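Local coordinates for protein glucokinase (PDB 3VOV) that probably phosphorylates glucose and related hexoses with ATP, as a bacterial sugar kinase of the ROK family, at residues I13-F18 with A44-R49; A112-H117 with A282-L287; R201-L206 with E215-Q220; S231-F236 with E261-Y266. One frame throughout, in Å; residues are numbered along the deposited sequence.

Interaction 1. Residues I13-F18 with A44-R49; sequences IAAGVF and AEAAER
A15 and A46 mark where strand 13-18 and helix 44-49 come nearest: their CA atoms are 5.9 Å apart. The axes of the two segments close to 7.2 Å and run in roughly the same direction, at an angle of 37°. Such a close approach suits the small side chains at the crossing. Methyl groups do most of the work. The CB of A15 meets the CB of A46 at 3.8 Å. The same methyl of A15 also sits 3.6 Å from the backbone O of A46, so it packs against the helix turn itself as well as its side chain. I13 adds the second point of contact. Its CG2 stands anti to the backbone N and beside the carbonyl carbon, and reaches the CB of A46 at 4.0 Å. The A46 methyl is therefore touched by two alternate residues on the same side of the strand. All of these groups are buried, and the contacts between side chains are apolar. V17 carries the line of side chains onward and packs on E51 and A54, further along the same helix 36-54. The strand is an inner one of the N-terminal sheet, bonded by its backbone to strands 3-8 and 27-30. Helix 36-54 covers one face of it. On the other face, A14 and F18 pack against the C-terminal helix 284-299.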
loop_
_atom_site.group_PDB
_atom_site.type_symbol
_atom_site.label_atom_id
_atom_site.label_comp_id
_atom_site.label_asym_id
_atom_site.label_seq_id
_atom_site.Cartn_x
_atom_site.Cartn_y
_atom_site.Cartn_z
ATOM N N ILE B 13 22.706 -21.747 -27.462
ATOM C CA ILE B 13 21.689 -22.769 -27.691
ATOM C C ILE B 13 22.188 -24.065 -27.037
ATOM O O ILE B 13 23.325 -24.477 -27.275
ATOM C CB ILE B 13 21.548 -23.044 -29.211
ATOM C CG1 ILE B 13 20.943 -21.804 -29.897
ATOM C CG2 ILE B 13 20.800 -24.373 -29.457
ATOM C CD1 ILE B 13 21.012 -21.791 -31.383
ATOM N N ALA B 14 21.326 -24.697 -26.228
ATOM C CA ALA B 14 21.567 -26.033 -25.708
ATOM C C ALA B 14 20.660 -27.069 -26.369
ATOM O O ALA B 14 19.470 -26.796 -26.667
ATOM C CB ALA B 14 21.389 -26.050 -24.183
ATOM N N ALA B 15 21.208 -28.263 -26.607
ATOM C CA ALA B 15 20.450 -29.327 -27.208
ATOM C C ALA B 15 20.762 -30.673 -26.540
ATOM O O ALA B 15 21.886 -30.879 -26.081
ATOM C CB ALA B 15 20.750 -29.394 -28.746
ATOM N N GLY B 16 19.796 -31.574 -26.478
ATOM C CA GLY B 16 20.133 -32.924 -26.040
ATOM C C GLY B 16 19.011 -33.861 -26.314
ATOM O O GLY B 16 17.850 -33.441 -26.280
ATOM N N VAL B 17 19.362 -35.115 -26.630
ATOM C CA VAL B 17 18.405 -36.224 -26.677
ATOM C C VAL B 17 18.028 -36.543 -25.241
ATOM O O VAL B 17 18.852 -36.371 -24.340
ATOM C CB VAL B 17 18.986 -37.482 -27.414
ATOM C CG1 VAL B 17 18.018 -38.650 -27.377
ATOM C CG2 VAL B 17 19.327 -37.142 -28.892
ATOM N N PHE B 18 16.777 -36.913 -25.020
ATOM C CA PHE B 18 16.249 -37.054 -23.688
ATOM C C PHE B 18 15.414 -38.302 -23.723
ATOM O O PHE B 18 14.676 -38.496 -24.676
ATOM C CB PHE B 18 15.341 -35.860 -23.372
ATOM C CG PHE B 18 14.647 -35.932 -22.045
ATOM C CD1 PHE B 18 15.369 -35.778 -20.860
ATOM C CD2 PHE B 18 13.263 -36.131 -21.977
ATOM C CE1 PHE B 18 14.725 -35.832 -19.638
ATOM C CE2 PHE B 18 12.609 -36.146 -20.793
ATOM C CZ PHE B 18 13.346 -36.012 -19.575
ATOM N N ALA B 44 18.501 -26.475 -35.719
ATOM C CA ALA B 44 18.410 -27.763 -36.416
ATOM C C ALA B 44 19.747 -28.536 -36.350
ATOM O O ALA B 44 19.764 -29.742 -36.128
ATOM C CB ALA B 44 17.989 -27.538 -37.876
ATOM N N GLU B 45 20.853 -27.826 -36.564
ATOM C CA GLU B 45 22.176 -28.411 -36.514
ATOM C C GLU B 45 22.478 -28.921 -35.116
ATOM O O GLU B 45 23.048 -29.997 -34.969
ATOM C CB GLU B 45 23.232 -27.382 -36.937
ATOM C CG GLU B 45 23.275 -27.203 -38.462
ATOM C CD GLU B 45 24.045 -25.944 -38.918
ATOM O OE1 GLU B 45 24.715 -25.260 -38.078
ATOM O OE2 GLU B 45 23.966 -25.657 -40.143
ATOM N N ALA B 46 22.093 -28.156 -34.098
ATOM C CA ALA B 46 22.372 -28.554 -32.702
ATOM C C ALA B 46 21.569 -29.789 -32.394
ATOM O O ALA B 46 22.102 -30.720 -31.756
ATOM C CB ALA B 46 22.070 -27.412 -31.675
ATOM N N ALA B 47 20.311 -29.813 -32.859
ATOM C CA ALA B 47 19.486 -31.014 -32.755
ATOM C C ALA B 47 20.188 -32.239 -33.362
ATOM O O ALA B 47 20.334 -33.279 -32.698
ATOM C CB ALA B 47 18.100 -30.781 -33.396
ATOM N N GLU B 48 20.646 -32.101 -34.622
ATOM C CA GLU B 48 21.292 -33.225 -35.337
ATOM C C GLU B 48 22.536 -33.698 -34.604
ATOM O O GLU B 48 22.743 -34.916 -34.420
ATOM C CB GLU B 48 21.630 -32.858 -36.791
ATOM C CG GLU B 48 21.029 -33.874 -37.787
ATOM C CD GLU B 48 22.039 -34.825 -38.496
ATOM O OE1 GLU B 48 22.950 -35.420 -37.844
ATOM O OE2 GLU B 48 21.886 -34.998 -39.742
ATOM N N ARG B 49 23.354 -32.740 -34.175
ATOM C CA ARG B 49 24.533 -33.066 -33.398
ATOM C C ARG B 49 24.225 -33.849 -32.117
ATOM O O ARG B 49 24.902 -34.851 -31.805
ATOM C CB ARG B 49 25.383 -31.821 -33.120
ATOM C CG ARG B 49 26.688 -32.165 -32.439
ATOM C CD ARG B 49 27.616 -30.980 -32.330
ATOM N NE ARG B 49 28.476 -31.171 -31.173
ATOM C CZ ARG B 49 29.220 -30.227 -30.605
ATOM N NH1 ARG B 49 29.238 -28.981 -31.088
ATOM N NH2 ARG B 49 29.942 -30.542 -29.527
#

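Interaction 2. Residues A112-H117 with A282-L287; sequences ALAEHH and AEAGLL
L287 has CG anti to its carbonyl carbon and beside its backbone N (chi1 -69°), which turns CG and its methyls away from A114 and leaves CB as the atom that touches. E115 folds twice, with chi1 at -67° and chi2 at -76°, which brings its carboxylate back alongside A284. A114 is the centre of the contact. Its CA lies 5.7 Å from the CA of L287, a close approach for two helices. The CB of A114 points into the first turn of helix 284-299. It lies 3.3 Å from the backbone O of A284 and 3.8 Å from the CB of L287. The CB of A284 is further off, 4.5 Å from the CB of A114. E115 closes the side of the contact. Its OE2 is 4.4 Å from the CB of A284, near enough to cover it but not a polar bond. The polar partners of this carboxylate are backbone N-H groups: OE2 takes L280 and OE1 takes both R279 and A120. Helix 107-118 also packs on strands 127-132 and 136-142 through A112 and H116. L287 also packs on L23. The contact thus joins the C-terminal helix to a helix that lies against the second sheet of this actin-like fold. Chemically, the interface itself is van der Waals packing of small groups. The buried acid beside it is held by three backbone N-H groups, which would offset a negative charge. Two belong to the loop before helix 284-299 and one lies beyond the end of its own helix, so the acid ties the two together.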
loop_
_atom_site.group_PDB
_atom_site.type_symbol
_atom_site.label_atom_id
_atom_site.label_comp_id
_atom_site.label_asym_id
_atom_site.label_seq_id
_atom_site.Cartn_x
_atom_site.Cartn_y
_atom_site.Cartn_z
ATOM N N ALA B 112 9.888 -24.895 -14.789
ATOM C CA ALA B 112 8.899 -25.375 -13.829
ATOM C C ALA B 112 8.538 -26.874 -14.060
ATOM O O ALA B 112 8.441 -27.662 -13.102
ATOM C CB ALA B 112 7.599 -24.502 -13.920
ATOM N N LEU B 113 8.291 -27.253 -15.319
ATOM C CA LEU B 113 8.014 -28.664 -15.683
ATOM C C LEU B 113 9.159 -29.594 -15.264
ATOM O O LEU B 113 8.943 -30.672 -14.728
ATOM C CB LEU B 113 7.729 -28.777 -17.205
ATOM C CG LEU B 113 7.194 -30.056 -17.863
ATOM C CD1 LEU B 113 5.834 -30.448 -17.242
ATOM C CD2 LEU B 113 7.089 -29.915 -19.417
ATOM N N ALA B 114 10.391 -29.145 -15.491
ATOM C CA ALA B 114 11.546 -29.898 -15.190
ATOM C C ALA B 114 11.683 -30.075 -13.675
ATOM O O ALA B 114 11.866 -31.186 -13.201
ATOM C CB ALA B 114 12.818 -29.238 -15.816
ATOM N N GLU B 115 11.571 -29.003 -12.911
ATOM C CA GLU B 115 11.634 -29.145 -11.440
ATOM C C GLU B 115 10.522 -30.032 -10.913
ATOM O O GLU B 115 10.694 -30.767 -9.912
ATOM C CB GLU B 115 11.599 -27.776 -10.742
ATOM C CG GLU B 115 12.837 -26.948 -11.017
ATOM C CD GLU B 115 14.063 -27.382 -10.256
ATOM O OE1 GLU B 115 13.947 -28.150 -9.256
ATOM O OE2 GLU B 115 15.162 -26.893 -10.656
ATOM N N HIS B 116 9.383 -29.989 -11.572
ATOM C CA HIS B 116 8.274 -30.860 -11.185
ATOM C C HIS B 116 8.529 -32.359 -11.354
ATOM O O HIS B 116 8.270 -33.127 -10.443
ATOM C CB HIS B 116 7.035 -30.496 -11.981
ATOM C CG HIS B 116 5.826 -31.269 -11.586
ATOM N ND1 HIS B 116 4.960 -30.837 -10.602
ATOM C CD2 HIS B 116 5.313 -32.434 -12.063
ATOM C CE1 HIS B 116 3.973 -31.722 -10.475
ATOM N NE2 HIS B 116 4.154 -32.689 -11.361
ATOM N N HIS B 117 8.967 -32.749 -12.551
ATOM C CA HIS B 117 9.237 -34.124 -12.900
ATOM C C HIS B 117 10.572 -34.667 -12.458
ATOM O O HIS B 117 10.660 -35.829 -12.125
ATOM C CB HIS B 117 9.063 -34.324 -14.410
ATOM C CG HIS B 117 7.639 -34.216 -14.848
ATOM N ND1 HIS B 117 6.719 -35.219 -14.641
ATOM C CD2 HIS B 117 6.959 -33.191 -15.413
ATOM C CE1 HIS B 117 5.536 -34.829 -15.085
ATOM N NE2 HIS B 117 5.656 -33.595 -15.560
ATOM N N ALA B 282 21.219 -24.792 -14.197
ATOM C CA ALA B 282 21.321 -24.243 -15.574
ATOM C C ALA B 282 20.691 -25.143 -16.645
ATOM O O ALA B 282 20.431 -24.722 -17.775
ATOM C CB ALA B 282 22.824 -23.944 -15.941
ATOM N N GLU B 283 20.417 -26.378 -16.285
ATOM C CA GLU B 283 19.882 -27.304 -17.258
ATOM C C GLU B 283 18.386 -27.403 -17.212
ATOM O O GLU B 283 17.804 -28.124 -18.028
ATOM C CB GLU B 283 20.411 -28.707 -16.983
ATOM C CG GLU B 283 21.631 -29.011 -17.729
ATOM C CD GLU B 283 21.952 -30.475 -17.697
ATOM O OE1 GLU B 283 22.881 -30.843 -18.433
ATOM O OE2 GLU B 283 21.290 -31.238 -16.941
ATOM N N ALA B 284 17.758 -26.747 -16.250
ATOM C CA ALA B 284 16.295 -26.902 -16.066
ATOM C C ALA B 284 15.576 -26.567 -17.370
ATOM O O ALA B 284 14.647 -27.242 -17.759
ATOM C CB ALA B 284 15.773 -25.986 -14.925
ATOM N N GLY B 285 16.018 -25.533 -18.069
ATOM C CA GLY B 285 15.286 -25.117 -19.287
ATOM C C GLY B 285 15.358 -26.176 -20.401
ATOM O O GLY B 285 14.360 -26.434 -21.069
ATOM N N LEU B 286 16.561 -26.742 -20.621
ATOM C CA LEU B 286 16.767 -27.821 -21.593
ATOM C C LEU B 286 15.936 -29.030 -21.205
ATOM O O LEU B 286 15.214 -29.582 -22.048
ATOM C CB LEU B 286 18.270 -28.206 -21.723
ATOM C CG LEU B 286 18.573 -29.367 -22.685
ATOM C CD1 LEU B 286 18.037 -29.110 -24.053
ATOM C CD2 LEU B 286 20.100 -29.719 -22.771
ATOM N N LEU B 287 16.044 -29.459 -19.949
ATOM C CA LEU B 287 15.231 -30.585 -19.445
ATOM C C LEU B 287 13.728 -30.352 -19.641
ATOM O O LEU B 287 13.015 -31.232 -20.125
ATOM C CB LEU B 287 15.549 -30.864 -17.961
ATOM C CG LEU B 287 16.949 -31.445 -17.731
ATOM C CD1 LEU B 287 17.347 -31.453 -16.231
ATOM C CD2 LEU B 287 17.038 -32.885 -18.319
#

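Interaction 3. Residues R201-L206 with E215-Q220; sequences RELFRL and ERLVLQ
L203 and V218 join the two helices of an alpha-alpha corner in the helical part of this ROK fold. Helices 200-208 and 212-236 follow each other after a short loop and pack nearly at right angles. The segment axes cross at 110° and approach to 9.9 Å, so larger side chains fill the gap. The tight part is a cluster of branched ends. L203 has CG anti to its backbone N (chi1 177°), which sends the side chain straight across to the second helix. Its CD2 meets CG2 of V218 at 3.7 Å and CD2 of L217 at 3.8 Å. L203 and V218 lie alongside each other, running opposite ways, and the CG of L203 also rests on the V218 methyl. Helix 183-194 closes this cluster, with L186 and A190 touching both leucines. L217 further packs on A168 of a second subunit.

The packing is looser at F204. Its CB points away from the other helix, yet the ring comes back and presents its edge. CE2 lies 4.3 Å from CG2 of V218, near the ring plane, and P252 touches the same side chain. On the outer side of helix 200-208 the chemistry turns polar. R205 grips E202 side-on, using NE and NH2 for one carboxylate oxygen each. R196 forms a second salt bridge with OE2 of E202. L206 CG lies over one face of the guanidinium group, toward its rim. The R205 NE to E202 OE1 bond is 2.8 Å long, with OE1 close to the guanidinium plane.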
loop_
_atom_site.group_PDB
_atom_site.type_symbol
_atom_site.label_atom_id
_atom_site.label_comp_id
_atom_site.label_asym_id
_atom_site.label_seq_id
_atom_site.Cartn_x
_atom_site.Cartn_y
_atom_site.Cartn_z
ATOM N N ARG B 201 25.505 -7.837 -7.604
ATOM C CA ARG B 201 26.771 -8.170 -6.910
ATOM C C ARG B 201 27.192 -7.140 -5.862
ATOM O O ARG B 201 27.460 -7.518 -4.748
ATOM C CB ARG B 201 27.933 -8.445 -7.869
ATOM C CG ARG B 201 27.949 -9.880 -8.331
ATOM C CD ARG B 201 28.009 -10.018 -9.847
ATOM N NE ARG B 201 29.336 -9.727 -10.388
ATOM C CZ ARG B 201 29.606 -8.845 -11.360
ATOM N NH1 ARG B 201 28.651 -8.110 -11.945
ATOM N NH2 ARG B 201 30.860 -8.703 -11.746
ATOM N N GLU B 202 27.258 -5.860 -6.239
ATOM C CA GLU B 202 27.641 -4.780 -5.324
ATOM C C GLU B 202 26.565 -4.668 -4.215
ATOM O O GLU B 202 26.901 -4.575 -3.021
ATOM C CB GLU B 202 27.869 -3.478 -6.130
ATOM C CG GLU B 202 27.944 -2.104 -5.394
ATOM C CD GLU B 202 29.216 -1.857 -4.606
ATOM O OE1 GLU B 202 30.122 -2.733 -4.539
ATOM O OE2 GLU B 202 29.321 -0.758 -4.021
ATOM N N LEU B 203 25.286 -4.741 -4.587
ATOM C CA LEU B 203 24.200 -4.716 -3.591
ATOM C C LEU B 203 24.360 -5.819 -2.536
ATOM O O LEU B 203 24.257 -5.550 -1.335
ATOM C CB LEU B 203 22.798 -4.782 -4.249
ATOM C CG LEU B 203 21.594 -4.824 -3.281
ATOM C CD1 LEU B 203 21.504 -3.546 -2.411
ATOM C CD2 LEU B 203 20.259 -5.105 -4.043
ATOM N N PHE B 204 24.639 -7.051 -2.962
ATOM C CA PHE B 204 24.764 -8.145 -1.997
ATOM C C PHE B 204 26.058 -8.038 -1.119
ATOM O O PHE B 204 26.074 -8.470 0.031
ATOM C CB PHE B 204 24.680 -9.519 -2.679
ATOM C CG PHE B 204 23.322 -9.854 -3.286
ATOM C CD1 PHE B 204 23.223 -10.835 -4.272
ATOM C CD2 PHE B 204 22.135 -9.227 -2.847
ATOM C CE1 PHE B 204 21.975 -11.164 -4.852
ATOM C CE2 PHE B 204 20.895 -9.549 -3.418
ATOM C CZ PHE B 204 20.814 -10.532 -4.418
ATOM N N ARG B 205 27.128 -7.471 -1.667
ATOM C CA ARG B 205 28.344 -7.191 -0.871
ATOM C C ARG B 205 28.010 -6.169 0.222
ATOM O O ARG B 205 28.308 -6.385 1.397
ATOM C CB ARG B 205 29.468 -6.650 -1.788
ATOM C CG ARG B 205 30.623 -5.926 -1.041
ATOM C CD ARG B 205 31.639 -5.219 -1.960
ATOM N NE ARG B 205 31.258 -3.834 -2.257
ATOM C CZ ARG B 205 31.214 -2.835 -1.372
ATOM N NH1 ARG B 205 31.503 -3.030 -0.083
ATOM N NH2 ARG B 205 30.868 -1.616 -1.785
ATOM N N LEU B 206 27.363 -5.070 -0.171
ATOM C CA LEU B 206 26.901 -4.064 0.777
ATOM C C LEU B 206 26.015 -4.653 1.877
ATOM O O LEU B 206 26.162 -4.322 3.068
ATOM C CB LEU B 206 26.180 -2.937 0.038
ATOM C CG LEU B 206 27.036 -1.933 -0.746
ATOM C CD1 LEU B 206 26.179 -1.179 -1.718
ATOM C CD2 LEU B 206 27.791 -0.983 0.233
ATOM N N GLU B 215 20.542 -3.574 3.399
ATOM C CA GLU B 215 19.673 -4.445 4.173
ATOM C C GLU B 215 18.178 -4.141 3.970
ATOM O O GLU B 215 17.374 -5.047 3.706
ATOM C CB GLU B 215 20.040 -4.371 5.681
ATOM C CG GLU B 215 21.424 -4.970 5.977
ATOM C CD GLU B 215 21.820 -4.915 7.478
ATOM O OE1 GLU B 215 21.227 -4.118 8.259
ATOM O OE2 GLU B 215 22.728 -5.677 7.865
ATOM N N ARG B 216 17.814 -2.865 4.115
ATOM C CA ARG B 216 16.442 -2.439 3.991
ATOM C C ARG B 216 15.826 -2.898 2.675
ATOM O O ARG B 216 14.746 -3.506 2.630
ATOM C CB ARG B 216 16.334 -0.903 4.119
ATOM C CG ARG B 216 14.938 -0.443 4.639
ATOM C CD ARG B 216 14.721 1.103 4.502
ATOM N NE ARG B 216 13.410 1.537 5.013
ATOM C CZ ARG B 216 13.183 1.948 6.266
ATOM N NH1 ARG B 216 14.169 1.974 7.181
ATOM N NH2 ARG B 216 11.965 2.331 6.614
ATOM N N LEU B 217 16.541 -2.591 1.603
ATOM C CA LEU B 217 16.098 -2.800 0.226
ATOM C C LEU B 217 16.027 -4.288 -0.104
ATOM O O LEU B 217 15.050 -4.763 -0.701
ATOM C CB LEU B 217 17.143 -2.088 -0.676
ATOM C CG LEU B 217 16.952 -1.895 -2.151
ATOM C CD1 LEU B 217 17.970 -0.845 -2.581
ATOM C CD2 LEU B 217 17.183 -3.222 -2.847
ATOM N N VAL B 218 17.072 -5.025 0.266
ATOM C CA VAL B 218 17.111 -6.482 -0.013
ATOM C C VAL B 218 16.007 -7.247 0.744
ATOM O O VAL B 218 15.296 -8.104 0.179
ATOM C CB VAL B 218 18.489 -7.088 0.286
ATOM C CG1 VAL B 218 18.455 -8.599 0.201
ATOM C CG2 VAL B 218 19.530 -6.577 -0.686
ATOM N N LEU B 219 15.875 -6.950 2.037
ATOM C CA LEU B 219 14.864 -7.620 2.846
ATOM C C LEU B 219 13.441 -7.317 2.403
ATOM O O LEU B 219 12.582 -8.181 2.511
ATOM C CB LEU B 219 15.034 -7.273 4.345
ATOM C CG LEU B 219 16.319 -7.757 5.002
ATOM C CD1 LEU B 219 16.393 -7.261 6.473
ATOM C CD2 LEU B 219 16.484 -9.246 4.927
ATOM N N GLN B 220 13.175 -6.085 1.981
ATOM C CA GLN B 220 11.860 -5.728 1.480
ATOM C C GLN B 220 11.518 -6.546 0.224
ATOM O O GLN B 220 10.397 -7.032 0.079
ATOM C CB GLN B 220 11.747 -4.223 1.200
ATOM C CG GLN B 220 10.533 -3.874 0.325
ATOM C CD GLN B 220 10.300 -2.369 0.178
ATOM O OE1 GLN B 220 10.241 -1.828 -0.941
ATOM N NE2 GLN B 220 10.163 -1.691 1.299
#

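Interaction 4. Residues S231-F236 with E261-Y266; sequences SLVKAF and EAYRRY
V233 and Y263 cross at about a right angle, while K234, beside them, reaches the backbone O of Y266. The CG2 of V233 meets the phenol end of Y263, 3.9 Å from OH and 4.1 Å from CE1. It approaches the ring obliquely. Y263 has CG anti to its backbone N (chi1 177°), which carries the ring out from its helix toward helix 212-236. Its OH is hydrogen-bonded to the O of P273, and V241 of strand 240-244 packs on both V233 and Y263. K234 takes a different path. Its chain bends at chi2 and chi4 and curls round to bring NZ to the O of Y266. That hydrogen bond is 2.7 Å long and nearly straight at the acceptor, with a C=O...NZ angle of 175°. The CB of Y266 points toward helix 212-236, but its ring leads away. The ring serves the assembly: its OH is bonded to E174 of the fourth subunit, and the ring makes a cation-pi contact with R216 of the third subunit. S231 and F236 also meet the fourth subunit, so this pair of helices stands beside a subunit interface. NZ of K234 is also bonded to the O of A230, and W270 adds a cation-pi contact. The buried ammonium group is thus held by two carbonyls and a ring. Y266 is the first residue beyond helix 253-265, so a positive charge at its carbonyl probably suits the negative end of the helix dipole.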
loop_
_atom_site.group_PDB
_atom_site.type_symbol
_atom_site.label_atom_id
_atom_site.label_comp_id
_atom_site.label_asym_id
_atom_site.label_seq_id
_atom_site.Cartn_x
_atom_site.Cartn_y
_atom_site.Cartn_z
ATOM N N SER B 231 0.390 -15.832 -1.599
ATOM C CA SER B 231 -0.844 -15.393 -2.238
ATOM C C SER B 231 -1.231 -16.387 -3.366
ATOM O O SER B 231 -2.396 -16.833 -3.503
ATOM C CB SER B 231 -0.606 -13.976 -2.790
ATOM O OG SER B 231 -1.777 -13.212 -2.849
ATOM N N LEU B 232 -0.226 -16.797 -4.132
ATOM C CA LEU B 232 -0.381 -17.832 -5.183
ATOM C C LEU B 232 -0.828 -19.180 -4.630
ATOM O O LEU B 232 -1.529 -19.920 -5.291
ATOM C CB LEU B 232 0.931 -17.979 -6.001
ATOM C CG LEU B 232 1.153 -16.769 -6.942
ATOM C CD1 LEU B 232 2.603 -16.654 -7.463
ATOM C CD2 LEU B 232 0.132 -16.822 -8.129
ATOM N N VAL B 233 -0.440 -19.500 -3.403
ATOM C CA VAL B 233 -0.928 -20.730 -2.760
ATOM C C VAL B 233 -2.454 -20.705 -2.592
ATOM O O VAL B 233 -3.118 -21.732 -2.717
ATOM C CB VAL B 233 -0.227 -20.954 -1.408
ATOM C CG1 VAL B 233 -0.975 -22.050 -0.554
ATOM C CG2 VAL B 233 1.232 -21.342 -1.661
ATOM N N LYS B 234 -3.022 -19.524 -2.354
ATOM C CA LYS B 234 -4.480 -19.440 -2.180
ATOM C C LYS B 234 -5.179 -19.722 -3.521
ATOM O O LYS B 234 -6.298 -20.230 -3.577
ATOM C CB LYS B 234 -4.903 -18.026 -1.710
ATOM C CG LYS B 234 -4.082 -17.421 -0.553
ATOM C CD LYS B 234 -4.162 -18.239 0.689
ATOM C CE LYS B 234 -3.558 -17.445 1.867
ATOM N NZ LYS B 234 -2.208 -16.817 1.598
ATOM N N ALA B 235 -4.547 -19.325 -4.616
ATOM C CA ALA B 235 -5.185 -19.533 -5.885
ATOM C C ALA B 235 -4.997 -21.003 -6.316
ATOM O O ALA B 235 -5.957 -21.630 -6.768
ATOM C CB ALA B 235 -4.609 -18.582 -6.910
ATOM N N PHE B 236 -3.781 -21.552 -6.147
ATOM C CA PHE B 236 -3.451 -22.845 -6.735
ATOM C C PHE B 236 -3.395 -24.032 -5.779
ATOM O O PHE B 236 -3.632 -25.153 -6.231
ATOM C CB PHE B 236 -2.111 -22.763 -7.497
ATOM C CG PHE B 236 -2.151 -21.901 -8.710
ATOM C CD1 PHE B 236 -2.671 -22.386 -9.914
ATOM C CD2 PHE B 236 -1.638 -20.594 -8.675
ATOM C CE1 PHE B 236 -2.687 -21.587 -11.063
ATOM C CE2 PHE B 236 -1.661 -19.788 -9.822
ATOM C CZ PHE B 236 -2.194 -20.278 -11.012
ATOM N N GLU B 261 10.187 -16.331 6.110
ATOM C CA GLU B 261 9.387 -15.792 7.209
ATOM C C GLU B 261 8.132 -15.064 6.672
ATOM O O GLU B 261 7.030 -15.253 7.214
ATOM C CB GLU B 261 10.240 -14.906 8.130
ATOM C CG GLU B 261 9.479 -14.238 9.312
ATOM C CD GLU B 261 8.835 -15.215 10.312
ATOM O OE1 GLU B 261 7.989 -14.738 11.112
ATOM O OE2 GLU B 261 9.149 -16.435 10.301
ATOM N N ALA B 262 8.270 -14.289 5.588
ATOM C CA ALA B 262 7.082 -13.602 4.998
ATOM C C ALA B 262 6.067 -14.637 4.460
ATOM O O ALA B 262 4.863 -14.517 4.661
ATOM C CB ALA B 262 7.491 -12.598 3.892
ATOM N N TYR B 263 6.580 -15.670 3.796
ATOM C CA TYR B 263 5.729 -16.756 3.255
ATOM C C TYR B 263 4.948 -17.414 4.413
ATOM O O TYR B 263 3.728 -17.604 4.334
ATOM C CB TYR B 263 6.653 -17.748 2.521
ATOM C CG TYR B 263 5.985 -19.006 1.948
ATOM C CD1 TYR B 263 5.275 -18.957 0.747
ATOM C CD2 TYR B 263 6.130 -20.240 2.586
ATOM C CE1 TYR B 263 4.657 -20.115 0.222
ATOM C CE2 TYR B 263 5.589 -21.389 2.059
ATOM C CZ TYR B 263 4.861 -21.323 0.883
ATOM O OH TYR B 263 4.307 -22.483 0.384
ATOM N N ARG B 264 5.646 -17.735 5.508
ATOM C CA ARG B 264 4.960 -18.308 6.674
ATOM C C ARG B 264 3.952 -17.343 7.305
ATOM O O ARG B 264 2.830 -17.753 7.602
ATOM C CB ARG B 264 5.969 -18.751 7.705
ATOM C CG ARG B 264 6.683 -20.012 7.222
ATOM C CD ARG B 264 7.649 -20.485 8.287
ATOM N NE ARG B 264 8.323 -21.707 7.864
ATOM C CZ ARG B 264 9.621 -21.934 8.053
ATOM N NH1 ARG B 264 10.378 -20.990 8.616
ATOM N NH2 ARG B 264 10.159 -23.083 7.637
ATOM N N ARG B 265 4.330 -16.074 7.481
ATOM C CA ARG B 265 3.363 -15.071 7.974
ATOM C C ARG B 265 2.119 -14.899 7.088
ATOM O O ARG B 265 1.059 -14.524 7.589
ATOM C CB ARG B 265 4.004 -13.680 8.123
ATOM C CG ARG B 265 5.013 -13.624 9.334
ATOM C CD ARG B 265 5.385 -12.169 9.664
ATOM N NE ARG B 265 4.258 -11.412 10.232
ATOM C CZ ARG B 265 3.588 -10.437 9.617
ATOM N NH1 ARG B 265 3.900 -10.061 8.359
ATOM N NH2 ARG B 265 2.599 -9.818 10.273
ATOM N N TYR B 266 2.265 -15.076 5.771
ATOM C CA TYR B 266 1.105 -14.932 4.844
ATOM C C TYR B 266 0.390 -16.245 4.566
ATOM O O TYR B 266 -0.456 -16.349 3.613
ATOM C CB TYR B 266 1.490 -14.151 3.571
ATOM C CG TYR B 266 1.499 -12.642 3.891
ATOM C CD1 TYR B 266 0.382 -11.835 3.614
ATOM C CD2 TYR B 266 2.558 -12.077 4.568
ATOM C CE1 TYR B 266 0.384 -10.454 3.928
ATOM C CE2 TYR B 266 2.568 -10.728 4.922
ATOM C CZ TYR B 266 1.495 -9.926 4.613
ATOM O OH TYR B 266 1.546 -8.579 4.938
#

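In the fold
All four contacts are mainly buried, but they sit in different parts of the fold. Interaction 2 is nearest the chain centre. Interaction 1 lies further out, in the N-terminal part. The two touch through A14 and F18, which pack on L286 and L287 of the C-terminal helix. Interactions 3 and 4 lie on the far side of the chain centre from interaction 1. They share helix 212-236, with centres about 23 Å apart, and both adjoin other subunits. Interactions 1 and 2 rely on alanine methyls and close backbones. Interaction 3 uses larger apolar side chains with a surface salt bridge beside them. Interaction 4 alone has a hydrogen bond between its two segments.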